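Local coordinates for erythrocyte membrane protein 1 (Plasmodium falciparum, PDB 2XU0) that probably binds host cell-surface receptors as a parasite adhesin, this piece being its N-terminal segment and first Duffy-binding-like domain, which takes part in rosetting, at residues A[310-315]-A[395-400]; A[400-405]-A[425-430]. The protein carries 10 engineered substitutions. One frame throughout, in Å; residues are numbered along the deposited sequence.

Overall arrangement
The chain reaches contact 1 first, at the start of helix 311-338. The next 79 residues, mostly helical, run out and come back along helix 371-407, and 395-400 closes this loop against 310-315. Contact 2 opens on the same helix at 400-405, sharing M400. It closes a much shorter loop through helix 415-423, ending at 425-430, where helix 429-437 begins. The two loops follow in series, neither nested in the other. Helix 371-407 is common to both, and Y398 of contact 1 makes a probable hydrogen bond to the backbone oxygen of Y426 in contact 2. Together they join the start of helix 311-338 and the turn ahead of helix 429-437 to helix 371-407.

Contact 1: residues A[310-315]-A[395-400]; sequences PQFLRW and NLKYSM. With PRO (proline), chain B.
F312 pushes its ring against the side-chain base of K397 and the backbone N and CB of Y398. Its CG stands anti to the backbone N (chi1 164°), which sends the ring out from helix 311-338 to helix 371-407. K397 CG lies over one face of the ring, 3.8 Å from the F312 centroid, in a CH-pi contact. K397 CB sits 3.6 Å from F312 CE1. The K397 chain then bends at chi2 (63°), and its amino end leads away from the contact. On the far rim of the phenyl ring, F312 CE2 comes 3.9 Å from Y398 CB.

The two short helical segments run nearly antiparallel, at 151°, with axes 11.0 Å apart. They belong to the long helices of the Duffy-binding-like fold, and the F312 ring reaches across between them. L313 adds a second contact beside F312. Its CD2 meets the Y398 ring at the edge, in the ring plane, 3.6 Å from CE1. The Y398 ring also stacks with F432, and its OH reaches the backbone O of Y426, a probable hydrogen bond that gives the phenol oxygen a partner. Elsewhere on helix 371-407, L396 and M400 line the bound proline. M400 SD lies 3.6 Å from the O of this ligand, and N126 and G127 hydrogen-bond it through their backbone N atoms.

Contact 2: residues A[400-405]-A[425-430]; sequences MEIQKW and SYSTID. With PRO (proline), chain B.
I402 lays its two branches against the backbone of Y426 and S427. CG2 comes 3.7 Å from S427 O. CD1 reaches the preceding peptide, 4.0 Å from Y426 O and 4.1 Å from S427 CA. The first torsion sets the branches apart: CG2 is anti to the backbone N, while CG1 is anti to the carbonyl carbon (chi1 -76°). The bend at chi2 (-65°) then brings CD1 to the Y426 carbonyl. The partner is a type I beta turn, S425 to T428, just ahead of helix 429-437. The I402 and S427 CA atoms are 6.4 Å apart, so the turn sits close to helix 371-407.

The S427 hydroxyl is taken by D422 OD1, at the end of helix 415-423. S427 OG lies 4.4 Å from I402 CG2. W405, one helical turn on from I402, packs its ring on Y418, and its NE1 is hydrogen-bonded to E419 OE2. On the helix itself, K404 NZ forms a salt bridge with E401 OE1 at 3.0 Å. The lysine meets that oxygen from above the carboxylate plane, 42° out of it.

This contact joins helix 371-407 to the loop between helices 415-423 and 429-437, in the C-terminal subdomain of the Duffy-binding-like domain. No hydrogen bond crosses between the segments, so this pair adds van der Waals contact and no directed bond. The alkyl branches of I402 have no polar hydrogen to offer Y426 O and S427 O, and any polar partner of these carbonyl oxygens must come from elsewhere.

Contact 1: residues A[310-315]-A[395-400]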
ATOM      1  N   PRO A 310       4.061   0.704  11.346  1.00 24.83           N
ATOM      2  CA  PRO A 310       2.880   1.566  11.492  1.00 23.44           C
ATOM      3  C   PRO A 310       2.112   1.703  10.184  1.00 25.41           C
ATOM      4  O   PRO A 310       2.695   1.924   9.117  1.00 24.85           O
ATOM      5  CB  PRO A 310       3.465   2.915  11.964  1.00 25.22           C
ATOM      6  CG  PRO A 310       4.734   2.541  12.663  1.00 29.12           C
ATOM      7  CD  PRO A 310       5.269   1.349  11.907  1.00 24.49           C
ATOM      8  N   GLN A 311       0.798   1.583  10.281  1.00 23.55           N
ATOM      9  CA  GLN A 311      -0.137   1.621   9.150  1.00 25.68           C
ATOM     10  C   GLN A 311      -0.003   2.847   8.243  1.00 30.16           C
ATOM     11  O   GLN A 311      -0.009   2.698   7.018  1.00 30.15           O
ATOM     12  CB  GLN A 311      -1.578   1.414   9.639  1.00 27.86           C
ATOM     13  CG  GLN A 311      -2.609   1.328   8.506  1.00 27.85           C
ATOM     14  CD  GLN A 311      -3.943   0.914   8.983  1.00 32.97           C
ATOM     15  OE1 GLN A 311      -4.605   1.625   9.752  1.00 29.53           O
ATOM     16  NE2 GLN A 311      -4.423  -0.207   8.445  1.00 33.10           N
ATOM     17  N   PHE A 312       0.126   4.052   8.837  1.00 27.39           N
ATOM     18  CA  PHE A 312       0.292   5.291   8.084  1.00 26.37           C
ATOM     19  C   PHE A 312       1.531   5.198   7.160  1.00 27.17           C
ATOM     20  O   PHE A 312       1.476   5.634   6.019  1.00 28.05           O
ATOM     21  CB  PHE A 312       0.399   6.523   9.044  1.00 28.71           C
ATOM     22  CG  PHE A 312       0.961   7.727   8.313  1.00 29.40           C
ATOM     23  CD1 PHE A 312       0.202   8.396   7.356  1.00 30.78           C
ATOM     24  CD2 PHE A 312       2.293   8.105   8.484  1.00 30.40           C
ATOM     25  CE1 PHE A 312       0.771   9.399   6.561  1.00 30.63           C
ATOM     26  CE2 PHE A 312       2.849   9.130   7.711  1.00 32.90           C
ATOM     27  CZ  PHE A 312       2.076   9.784   6.767  1.00 30.18           C
ATOM     28  N   LEU A 313       2.656   4.676   7.672  1.00 23.83           N
ATOM     29  CA  LEU A 313       3.886   4.527   6.879  1.00 24.51           C
ATOM     30  C   LEU A 313       3.699   3.532   5.713  1.00 29.26           C
ATOM     31  O   LEU A 313       4.200   3.760   4.606  1.00 29.29           O
ATOM     32  CB  LEU A 313       5.073   4.101   7.791  1.00 24.16           C
ATOM     33  CG  LEU A 313       5.451   5.134   8.864  1.00 27.58           C
ATOM     34  CD1 LEU A 313       6.529   4.600   9.784  1.00 26.34           C
ATOM     35  CD2 LEU A 313       5.825   6.515   8.229  1.00 24.28           C
ATOM     36  N   ARG A 314       2.994   2.439   5.971  1.00 25.59           N
ATOM     37  CA  ARG A 314       2.671   1.431   4.955  1.00 26.07           C
ATOM     38  C   ARG A 314       1.779   2.055   3.893  1.00 29.46           C
ATOM     39  O   ARG A 314       2.023   1.841   2.731  1.00 30.41           O
ATOM     40  CB  ARG A 314       1.891   0.275   5.571  1.00 23.89           C
ATOM     41  CG  ARG A 314       2.669  -0.543   6.579  1.00 26.92           C
ATOM     42  CD  ARG A 314       1.964  -1.847   6.859  1.00 27.39           C
ATOM     43  NE  ARG A 314       0.497  -1.760   6.979  1.00 27.65           N
ATOM     44  CZ  ARG A 314      -0.179  -1.927   8.109  1.00 30.15           C
ATOM     45  NH1 ARG A 314       0.459  -2.058   9.261  1.00 26.81           N
ATOM     46  NH2 ARG A 314      -1.499  -1.897   8.103  1.00 26.29           N
ATOM     47  N   TRP A 315       0.761   2.841   4.293  1.00 25.35           N
ATOM     48  CA  TRP A 315      -0.147   3.462   3.329  1.00 26.26           C
ATOM     49  C   TRP A 315       0.508   4.509   2.465  1.00 28.68           C
ATOM     50  O   TRP A 315       0.182   4.596   1.287  1.00 26.67           O
ATOM     51  CB  TRP A 315      -1.385   4.050   4.015  1.00 25.26           C
ATOM     52  CG  TRP A 315      -2.338   3.047   4.617  1.00 26.18           C
ATOM     53  CD1 TRP A 315      -2.331   1.684   4.463  1.00 28.54           C
ATOM     54  CD2 TRP A 315      -3.568   3.371   5.294  1.00 25.78           C
ATOM     55  NE1 TRP A 315      -3.436   1.135   5.095  1.00 28.38           N
ATOM     56  CE2 TRP A 315      -4.226   2.151   5.582  1.00 29.83           C
ATOM     57  CE3 TRP A 315      -4.174   4.580   5.689  1.00 26.51           C
ATOM     58  CZ2 TRP A 315      -5.445   2.107   6.293  1.00 29.27           C
ATOM     59  CZ3 TRP A 315      -5.360   4.534   6.420  1.00 27.70           C
ATOM     60  CH2 TRP A 315      -5.977   3.312   6.723  1.00 28.26           C
ATOM     61  N   ASN A 395       2.531  14.237   3.802  1.00 28.36           N
ATOM     62  CA  ASN A 395       3.765  14.921   4.129  1.00 28.77           C
ATOM     63  C   ASN A 395       3.595  15.546   5.508  1.00 31.95           C
ATOM     64  O   ASN A 395       4.466  15.408   6.366  1.00 31.60           O
ATOM     65  CB  ASN A 395       4.011  16.002   3.068  1.00 34.32           C
ATOM     66  CG  ASN A 395       5.310  16.727   3.147  1.00 58.29           C
ATOM     67  OD1 ASN A 395       5.753  17.190   4.203  1.00 55.21           O
ATOM     68  ND2 ASN A 395       5.910  16.903   1.999  1.00 53.45           N
ATOM     69  N   LEU A 396       2.458  16.208   5.729  1.00 29.28           N
ATOM     70  CA  LEU A 396       2.121  16.817   7.012  1.00 28.41           C
ATOM     71  C   LEU A 396       1.894  15.742   8.088  1.00 30.53           C
ATOM     72  O   LEU A 396       2.380  15.892   9.212  1.00 31.40           O
ATOM     73  CB  LEU A 396       0.862  17.714   6.883  1.00 28.16           C
ATOM     74  CG  LEU A 396       1.040  19.015   6.128  1.00 34.28           C
ATOM     75  CD1 LEU A 396      -0.296  19.581   5.712  1.00 35.47           C
ATOM     76  CD2 LEU A 396       1.758  20.039   6.972  1.00 37.11           C
ATOM     77  N   LYS A 397       1.161  14.682   7.753  1.00 25.71           N
ATOM     78  CA  LYS A 397       0.880  13.604   8.694  1.00 25.97           C
ATOM     79  C   LYS A 397       2.171  12.960   9.178  1.00 30.65           C
ATOM     80  O   LYS A 397       2.236  12.576  10.339  1.00 32.73           O
ATOM     81  CB  LYS A 397      -0.061  12.537   8.078  1.00 28.73           C
ATOM     82  CG  LYS A 397      -0.609  11.504   9.118  1.00 31.74           C
ATOM     83  CD  LYS A 397      -1.459  12.198  10.153  1.00 38.56           C
ATOM     84  CE  LYS A 397      -2.251  11.300  11.053  1.00 58.44           C
ATOM     85  NZ  LYS A 397      -3.067  12.119  11.987  1.00 61.99           N
ATOM     86  N   TYR A 398       3.170  12.802   8.283  1.00 27.08           N
ATOM     87  CA  TYR A 398       4.475  12.236   8.597  1.00 27.79           C
ATOM     88  C   TYR A 398       5.153  13.082   9.675  1.00 34.28           C
ATOM     89  O   TYR A 398       5.577  12.551  10.706  1.00 32.35           O
ATOM     90  CB  TYR A 398       5.376  12.102   7.345  1.00 27.73           C
ATOM     91  CG  TYR A 398       6.693  11.429   7.664  1.00 29.43           C
ATOM     92  CD1 TYR A 398       6.781  10.044   7.755  1.00 31.29           C
ATOM     93  CD2 TYR A 398       7.807  12.175   8.055  1.00 29.52           C
ATOM     94  CE1 TYR A 398       7.967   9.414   8.141  1.00 33.41           C
ATOM     95  CE2 TYR A 398       9.010  11.555   8.405  1.00 29.74           C
ATOM     96  CZ  TYR A 398       9.080  10.173   8.465  1.00 37.11           C
ATOM     97  OH  TYR A 398      10.243   9.536   8.839  1.00 34.57           O
ATOM     98  N   SER A 399       5.236  14.399   9.440  1.00 32.16           N
ATOM     99  CA  SER A 399       5.811  15.337  10.399  1.00 31.91           C
ATOM    100  C   SER A 399       5.101  15.210  11.778  1.00 33.41           C
ATOM    101  O   SER A 399       5.764  15.096  12.802  1.00 33.91           O
ATOM    102  CB  SER A 399       5.693  16.753   9.843  1.00 36.05           C
ATOM    103  OG  SER A 399       6.191  17.698  10.773  1.00 47.45           O
ATOM    104  N   MET A 400       3.767  15.163  11.777  1.00 29.29           N
ATOM    105  CA  MET A 400       2.927  15.016  12.957  1.00 30.53           C
ATOM    106  C   MET A 400       3.206  13.709  13.715  1.00 38.80           C
ATOM    107  O   MET A 400       3.286  13.756  14.931  1.00 38.33           O
ATOM    108  CB  MET A 400       1.449  15.103  12.579  1.00 33.01           C
ATOM    109  CG  MET A 400       1.022  16.513  12.180  1.00 37.14           C
ATOM    110  SD  MET A 400      -0.542  16.516  11.288  1.00 40.41           S
ATOM    111  CE  MET A 400      -1.690  16.235  12.646  1.00 37.09           C
TER
HETATM  112  N   PRO B1493      -1.074  20.419  12.079  1.00 41.47           N
HETATM  113  CA  PRO B1493      -1.429  21.257  10.919  1.00 39.80           C
HETATM  114  C   PRO B1493      -2.385  20.533   9.971  1.00 34.08           C
HETATM  115  O   PRO B1493      -2.337  19.271   9.920  1.00 34.51           O
HETATM  116  CB  PRO B1493      -0.066  21.540  10.247  1.00 41.76           C
HETATM  117  CG  PRO B1493       0.869  20.461  10.751  1.00 46.32           C
HETATM  118  CD  PRO B1493       0.375  20.114  12.130  1.00 42.94           C
HETATM  119  OXT PRO B1493      -3.144  21.223   9.246  1.00 46.24           O

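Contact 2: residues A[400-405]-A[425-430]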
ATOM      1  N   MET A 400       3.767  15.163  11.777  1.00 29.29           N
ATOM      2  CA  MET A 400       2.927  15.016  12.957  1.00 30.53           C
ATOM      3  C   MET A 400       3.206  13.709  13.715  1.00 38.80           C
ATOM      4  O   MET A 400       3.286  13.756  14.931  1.00 38.33           O
ATOM      5  CB  MET A 400       1.449  15.103  12.579  1.00 33.01           C
ATOM      6  CG  MET A 400       1.022  16.513  12.180  1.00 37.14           C
ATOM      7  SD  MET A 400      -0.542  16.516  11.288  1.00 40.41           S
ATOM      8  CE  MET A 400      -1.690  16.235  12.646  1.00 37.09           C
ATOM      9  N   GLU A 401       3.376  12.554  12.995  1.00 36.25           N
ATOM     10  CA  GLU A 401       3.699  11.259  13.615  1.00 35.43           C
ATOM     11  C   GLU A 401       5.076  11.308  14.274  1.00 39.91           C
ATOM     12  O   GLU A 401       5.219  10.840  15.396  1.00 39.91           O
ATOM     13  CB  GLU A 401       3.567  10.078  12.612  1.00 35.71           C
ATOM     14  CG  GLU A 401       2.140   9.845  12.135  1.00 34.08           C
ATOM     15  CD  GLU A 401       1.150   9.536  13.248  1.00 51.81           C
ATOM     16  OE1 GLU A 401       1.040   8.353  13.634  1.00 48.09           O
ATOM     17  OE2 GLU A 401       0.496  10.476  13.750  1.00 49.60           O
ATOM     18  N   ILE A 402       6.067  11.906  13.591  1.00 37.97           N
ATOM     19  CA  ILE A 402       7.422  12.109  14.098  1.00 40.54           C
ATOM     20  C   ILE A 402       7.387  13.017  15.369  1.00 49.27           C
ATOM     21  O   ILE A 402       8.036  12.687  16.368  1.00 50.17           O
ATOM     22  CB  ILE A 402       8.340  12.678  12.969  1.00 44.26           C
ATOM     23  CG1 ILE A 402       8.749  11.602  11.937  1.00 43.64           C
ATOM     24  CG2 ILE A 402       9.577  13.420  13.529  1.00 47.28           C
ATOM     25  CD1 ILE A 402       9.649  10.406  12.444  1.00 48.06           C
ATOM     26  N   GLN A 403       6.616  14.136  15.322  1.00 46.97           N
ATOM     27  CA  GLN A 403       6.453  15.104  16.435  1.00 47.76           C
ATOM     28  C   GLN A 403       5.757  14.478  17.635  1.00 52.92           C
ATOM     29  O   GLN A 403       6.115  14.778  18.782  1.00 52.45           O
ATOM     30  CB  GLN A 403       5.691  16.380  16.001  1.00 48.85           C
ATOM     31  CG  GLN A 403       6.466  17.317  15.061  1.00 61.87           C
ATOM     32  CD  GLN A 403       7.862  17.641  15.539  1.00 82.81           C
ATOM     33  OE1 GLN A 403       8.849  17.344  14.862  1.00 79.36           O
ATOM     34  NE2 GLN A 403       7.980  18.215  16.731  1.00 73.46           N
ATOM     35  N   LYS A 404       4.760  13.616  17.368  1.00 49.57           N
ATOM     36  CA  LYS A 404       4.038  12.878  18.392  1.00 51.08           C
ATOM     37  C   LYS A 404       5.066  12.012  19.154  1.00 60.91           C
ATOM     38  O   LYS A 404       5.037  11.997  20.378  1.00 61.56           O
ATOM     39  CB  LYS A 404       2.941  12.023  17.740  1.00 53.15           C
ATOM     40  CG  LYS A 404       2.267  11.025  18.669  1.00 70.92           C
ATOM     41  CD  LYS A 404       1.332  10.091  17.922  1.00 83.74           C
ATOM     42  CE  LYS A 404       2.065   9.038  17.123  1.00 99.27           C
ATOM     43  NZ  LYS A 404       1.121   8.028  16.606  1.00104.93           N
ATOM     44  N   TRP A 405       6.021  11.377  18.435  1.00 60.66           N
ATOM     45  CA  TRP A 405       7.062  10.547  19.041  1.00 62.63           C
ATOM     46  C   TRP A 405       7.983  11.345  19.963  1.00 67.45           C
ATOM     47  O   TRP A 405       8.282  10.883  21.066  1.00 67.15           O
ATOM     48  CB  TRP A 405       7.882   9.786  17.974  1.00 62.50           C
ATOM     49  CG  TRP A 405       9.082   9.107  18.562  1.00 64.40           C
ATOM     50  CD1 TRP A 405       9.086   7.983  19.338  1.00 67.42           C
ATOM     51  CD2 TRP A 405      10.425   9.609  18.573  1.00 64.65           C
ATOM     52  NE1 TRP A 405      10.355   7.739  19.809  1.00 67.23           N
ATOM     53  CE2 TRP A 405      11.193   8.731  19.368  1.00 68.90           C
ATOM     54  CE3 TRP A 405      11.048  10.733  18.007  1.00 66.31           C
ATOM     55  CZ2 TRP A 405      12.563   8.926  19.589  1.00 68.64           C
ATOM     56  CZ3 TRP A 405      12.402  10.929  18.231  1.00 68.14           C
ATOM     57  CH2 TRP A 405      13.145  10.033  19.014  1.00 68.87           C
ATOM     58  N   SER A 425      18.521   8.151   9.591  1.00 61.49           N
ATOM     59  CA  SER A 425      18.342   9.574   9.218  1.00 62.00           C
ATOM     60  C   SER A 425      16.885  10.159   9.170  1.00 62.34           C
ATOM     61  O   SER A 425      16.706  11.387   9.184  1.00 62.08           O
ATOM     62  CB  SER A 425      19.092   9.884   7.922  1.00 68.37           C
ATOM     63  OG  SER A 425      18.764   9.002   6.859  1.00 78.64           O
ATOM     64  N   TYR A 426      15.875   9.281   9.234  1.00 54.53           N
ATOM     65  CA  TYR A 426      14.459   9.523   8.962  1.00 51.74           C
ATOM     66  C   TYR A 426      13.568  10.419   9.836  1.00 59.06           C
ATOM     67  O   TYR A 426      12.400  10.581   9.499  1.00 58.90           O
ATOM     68  CB  TYR A 426      13.790   8.240   8.471  1.00 49.45           C
ATOM     69  CG  TYR A 426      14.761   7.416   7.648  1.00 46.52           C
ATOM     70  CD1 TYR A 426      15.280   7.903   6.449  1.00 47.98           C
ATOM     71  CD2 TYR A 426      15.262   6.210   8.128  1.00 45.36           C
ATOM     72  CE1 TYR A 426      16.263   7.207   5.749  1.00 46.15           C
ATOM     73  CE2 TYR A 426      16.210   5.482   7.407  1.00 45.39           C
ATOM     74  CZ  TYR A 426      16.719   5.993   6.227  1.00 49.53           C
ATOM     75  OH  TYR A 426      17.660   5.287   5.508  1.00 53.74           O
ATOM     76  N   SER A 427      14.123  11.142  10.822  1.00 59.06           N
ATOM     77  CA  SER A 427      13.316  12.120  11.576  1.00 60.11           C
ATOM     78  C   SER A 427      13.004  13.329  10.670  1.00 63.43           C
ATOM     79  O   SER A 427      11.996  14.010  10.851  1.00 63.86           O
ATOM     80  CB  SER A 427      14.044  12.581  12.831  1.00 65.78           C
ATOM     81  OG  SER A 427      13.636  11.806  13.944  1.00 78.64           O
ATOM     82  N   THR A 428      13.882  13.568   9.685  1.00 58.65           N
ATOM     83  CA  THR A 428      13.772  14.597   8.653  1.00 57.22           C
ATOM     84  C   THR A 428      12.816  14.041   7.596  1.00 56.38           C
ATOM     85  O   THR A 428      13.003  12.900   7.158  1.00 56.43           O
ATOM     86  CB  THR A 428      15.172  14.854   8.042  1.00 70.85           C
ATOM     87  OG1 THR A 428      16.167  14.912   9.072  1.00 68.98           O
ATOM     88  CG2 THR A 428      15.227  16.111   7.197  1.00 73.38           C
ATOM     89  N   ILE A 429      11.780  14.818   7.198  1.00 48.77           N
ATOM     90  CA  ILE A 429      10.828  14.393   6.166  1.00 46.48           C
ATOM     91  C   ILE A 429      11.574  14.178   4.850  1.00 44.20           C
ATOM     92  O   ILE A 429      11.290  13.216   4.147  1.00 42.27           O
ATOM     93  CB  ILE A 429       9.557  15.304   6.038  1.00 49.98           C
ATOM     94  CG1 ILE A 429       8.636  14.930   4.834  1.00 49.97           C
ATOM     95  CG2 ILE A 429       9.913  16.772   5.977  1.00 51.17           C
ATOM     96  CD1 ILE A 429       7.926  13.546   4.858  1.00 52.62           C
ATOM     97  N   ASP A 430      12.572  15.031   4.571  1.00 38.39           N
ATOM     98  CA  ASP A 430      13.423  14.977   3.389  1.00 37.94           C
ATOM     99  C   ASP A 430      14.108  13.608   3.275  1.00 39.67           C
ATOM    100  O   ASP A 430      14.095  13.045   2.185  1.00 39.13           O
ATOM    101  CB  ASP A 430      14.472  16.104   3.410  1.00 41.75           C
ATOM    102  CG  ASP A 430      13.939  17.494   3.750  0.80 59.64           C
ATOM    103  OD1 ASP A 430      13.331  17.655   4.845  0.60 58.74           O
ATOM    104  OD2 ASP A 430      14.192  18.437   2.963  0.60 69.46           O
TER
HETATM  105  N   PRO B1493      -1.074  20.419  12.079  1.00 41.47           N
HETATM  106  CA  PRO B1493      -1.429  21.257  10.919  1.00 39.80           C
HETATM  107  C   PRO B1493      -2.385  20.533   9.971  1.00 34.08           C
HETATM  108  O   PRO B1493      -2.337  19.271   9.920  1.00 34.51           O
HETATM  109  CB  PRO B1493      -0.066  21.540  10.247  1.00 41.76           C
HETATM  110  CG  PRO B1493       0.869  20.461  10.751  1.00 46.32           C
HETATM  111  CD  PRO B1493       0.375  20.114  12.130  1.00 42.94           C
HETATM  112  OXT PRO B1493      -3.144  21.223   9.246  1.00 46.24           O